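Local coordinates for ferric vibriobactin ABC transporter, periplasmic ferric vibriobactin-binding protein (Vibrio cholerae, PDB 3R5T) that binds the iron-loaded siderophore vibriobactin in the periplasm, probably delivering it to an ABC transporter for import, at residues D88-S93 with A111-V116. Numbering follows the deposited sequence.
Sequences DLIVVS and APTILV
I90 to S93 pair in parallel, residue by residue, with T113 to V116. The two strands belong to a beta-alpha-beta unit in which helix 104-108 makes the crossover. They form one side of the five-stranded parallel sheet of a periplasmic binding protein lobe, with 113-116 as one of its two edge strands and 26-28 on the other flank of 89-93.

Four backbone hydrogen bonds make the ladder. I90 N donates to P112 O at 2.9 Å, and I90 O accepts from I114 N. V92 N binds I114 O through a more bent bond, 142° at the hydrogen. V92 O accepts the N-H of V116. CA-H...O contacts run alongside the hydrogen bonds, such as S93 CA to V116 O at 3.2 Å.

Side chains fall on both faces. I90, V92, T113 and L115 share the face towards helix 104-108. There V92 CG2 meets T113 CG2 at 3.6 Å, while V92 CG1 touches L115 CD1 at 3.9 Å. V91, I114 and V116 lie on the face towards helix 123-134. V91 and I114 run side by side, CG2 to CG1. The CG2 branch of I114 reaches L89 CD1, 4.0 Å away. S93 is on this face too, and its OG bonds to D98; its side chain lies about 7 Å from the bound vibriobactin.

T113 OG1 stands anti to its carbonyl carbon and beside its backbone N (chi1 -62°), which brings it close to I90 CB and back to A111 O. T113 OG1 donates to A111 O at 2.9 Å, tilted 30° from the carbonyl plane, and lies 3.6 Å from I90 CB.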
ATOM      1  N   ASP A  88     -24.111   2.155   1.848  1.00 20.04           N
ATOM      2  CA  ASP A  88     -24.572   0.837   2.268  1.00 20.92           C
ATOM      3  C   ASP A  88     -23.422  -0.091   2.667  1.00 18.22           C
ATOM      4  O   ASP A  88     -23.628  -1.270   2.966  1.00 22.65           O
ATOM      5  CB  ASP A  88     -25.474   0.183   1.214  1.00 21.78           C
ATOM      6  CG  ASP A  88     -24.815   0.061  -0.155  1.00 19.65           C
ATOM      7  OD1 ASP A  88     -23.592   0.324  -0.289  1.00 19.06           O
ATOM      8  OD2 ASP A  88     -25.545  -0.325  -1.101  1.00 19.61           O
ATOM      9  N   LEU A  89     -22.209   0.448   2.672  1.00 15.69           N
ATOM     10  CA  LEU A  89     -21.071  -0.257   3.250  1.00 16.92           C
ATOM     11  C   LEU A  89     -20.052   0.799   3.637  1.00 16.47           C
ATOM     12  O   LEU A  89     -19.741   1.664   2.836  1.00 18.63           O
ATOM     13  CB  LEU A  89     -20.439  -1.236   2.252  1.00 17.28           C
ATOM     14  CG  LEU A  89     -19.256  -2.051   2.799  1.00 17.18           C
ATOM     15  CD1 LEU A  89     -19.714  -3.063   3.849  1.00 21.09           C
ATOM     16  CD2 LEU A  89     -18.514  -2.765   1.677  1.00 15.38           C
ATOM     17  N   ILE A  90     -19.510   0.690   4.844  1.00 14.56           N
ATOM     18  CA  ILE A  90     -18.458   1.594   5.309  1.00 16.60           C
ATOM     19  C   ILE A  90     -17.205   0.775   5.596  1.00 17.75           C
ATOM     20  O   ILE A  90     -17.274  -0.233   6.305  1.00 18.42           O
ATOM     21  CB  ILE A  90     -18.901   2.359   6.589  1.00 17.39           C
ATOM     22  CG1 ILE A  90     -20.116   3.236   6.284  1.00 17.85           C
ATOM     23  CG2 ILE A  90     -17.761   3.235   7.136  1.00 18.52           C
ATOM     24  CD1 ILE A  90     -20.834   3.755   7.523  1.00 18.98           C
ATOM     25  N   VAL A  91     -16.069   1.187   5.027  1.00 15.17           N
ATOM     26  CA  VAL A  91     -14.831   0.430   5.178  1.00 15.57           C
ATOM     27  C   VAL A  91     -13.843   1.141   6.073  1.00 15.44           C
ATOM     28  O   VAL A  91     -13.635   2.352   5.934  1.00 15.47           O
ATOM     29  CB  VAL A  91     -14.164   0.137   3.816  1.00 15.75           C
ATOM     30  CG1 VAL A  91     -12.992  -0.810   4.008  1.00 15.58           C
ATOM     31  CG2 VAL A  91     -15.187  -0.447   2.840  1.00 15.75           C
ATOM     32  N   VAL A  92     -13.285   0.388   7.018  1.00 16.07           N
ATOM     33  CA  VAL A  92     -12.392   0.915   8.050  1.00 14.83           C
ATOM     34  C   VAL A  92     -11.101   0.110   8.077  1.00 13.88           C
ATOM     35  O   VAL A  92     -11.127  -1.094   7.870  1.00 14.83           O
ATOM     36  CB  VAL A  92     -13.073   0.835   9.451  1.00 15.69           C
ATOM     37  CG1 VAL A  92     -12.193   1.417  10.532  1.00 16.67           C
ATOM     38  CG2 VAL A  92     -14.429   1.547   9.459  1.00 16.59           C
ATOM     39  N   SER A  93      -9.977   0.772   8.327  1.00 14.42           N
ATOM     40  CA  SER A  93      -8.694   0.094   8.448  1.00 14.23           C
ATOM     41  C   SER A  93      -8.345  -0.152   9.895  1.00 14.16           C
ATOM     42  O   SER A  93      -8.760   0.597  10.790  1.00 15.44           O
ATOM     43  CB  SER A  93      -7.582   0.873   7.746  1.00 14.27           C
ATOM     44  OG  SER A  93      -7.351   2.103   8.392  1.00 14.91           O
ATOM     45  N   ALA A 111     -24.516   2.313   8.694  1.00 22.76           N
ATOM     46  CA  ALA A 111     -24.521   1.283   7.653  1.00 21.09           C
ATOM     47  C   ALA A 111     -23.607   0.135   8.056  1.00 21.53           C
ATOM     48  O   ALA A 111     -22.746   0.293   8.927  1.00 19.27           O
ATOM     49  CB  ALA A 111     -24.070   1.874   6.308  1.00 21.29           C
ATOM     50  N   PRO A 112     -23.764  -1.028   7.405  1.00 21.76           N
ATOM     51  CA  PRO A 112     -22.853  -2.146   7.671  1.00 19.02           C
ATOM     52  C   PRO A 112     -21.411  -1.676   7.545  1.00 17.39           C
ATOM     53  O   PRO A 112     -21.033  -1.087   6.530  1.00 16.84           O
ATOM     54  CB  PRO A 112     -23.191  -3.144   6.563  1.00 20.80           C
ATOM     55  CG  PRO A 112     -24.660  -2.878   6.276  1.00 22.47           C
ATOM     56  CD  PRO A 112     -24.803  -1.376   6.413  1.00 21.84           C
ATOM     57  N   THR A 113     -20.615  -1.925   8.575  1.00 17.22           N
ATOM     58  CA  THR A 113     -19.247  -1.422   8.648  1.00 18.69           C
ATOM     59  C   THR A 113     -18.272  -2.587   8.790  1.00 17.78           C
ATOM     60  O   THR A 113     -18.446  -3.440   9.657  1.00 19.28           O
ATOM     61  CB  THR A 113     -19.123  -0.433   9.832  1.00 19.66           C
ATOM     62  OG1 THR A 113     -20.000   0.667   9.595  1.00 18.86           O
ATOM     63  CG2 THR A 113     -17.706   0.105   9.979  1.00 17.05           C
ATOM     64  N   ILE A 114     -17.268  -2.619   7.918  1.00 15.97           N
ATOM     65  CA  ILE A 114     -16.265  -3.685   7.934  1.00 17.56           C
ATOM     66  C   ILE A 114     -14.863  -3.146   8.225  1.00 17.93           C
ATOM     67  O   ILE A 114     -14.568  -1.967   7.982  1.00 16.96           O
ATOM     68  CB  ILE A 114     -16.282  -4.520   6.632  1.00 16.92           C
ATOM     69  CG1 ILE A 114     -15.859  -3.674   5.408  1.00 16.28           C
ATOM     70  CG2 ILE A 114     -17.656  -5.193   6.470  1.00 17.39           C
ATOM     71  CD1 ILE A 114     -15.591  -4.528   4.147  1.00 14.81           C
ATOM     72  N   LEU A 115     -14.019  -4.026   8.753  1.00 18.74           N
ATOM     73  CA  LEU A 115     -12.692  -3.659   9.241  1.00 17.80           C
ATOM     74  C   LEU A 115     -11.645  -4.604   8.637  1.00 18.36           C
ATOM     75  O   LEU A 115     -11.720  -5.830   8.814  1.00 17.36           O
ATOM     76  CB  LEU A 115     -12.692  -3.759  10.768  1.00 16.33           C
ATOM     77  CG  LEU A 115     -11.396  -3.559  11.544  1.00 15.33           C
ATOM     78  CD1 LEU A 115     -10.858  -2.151  11.341  1.00 16.24           C
ATOM     79  CD2 LEU A 115     -11.593  -3.858  13.020  1.00 15.83           C
ATOM     80  N   VAL A 116     -10.676  -4.015   7.928  1.00 17.53           N
ATOM     81  CA  VAL A 116      -9.626  -4.748   7.230  1.00 18.37           C
ATOM     82  C   VAL A 116      -8.262  -4.204   7.640  1.00 15.74           C
ATOM     83  O   VAL A 116      -8.120  -3.039   8.018  1.00 15.79           O
ATOM     84  CB  VAL A 116      -9.789  -4.659   5.685  1.00 17.81           C
ATOM     85  CG1 VAL A 116     -11.106  -5.307   5.260  1.00 18.00           C
ATOM     86  CG2 VAL A 116      -9.715  -3.200   5.205  1.00 15.26           C
TER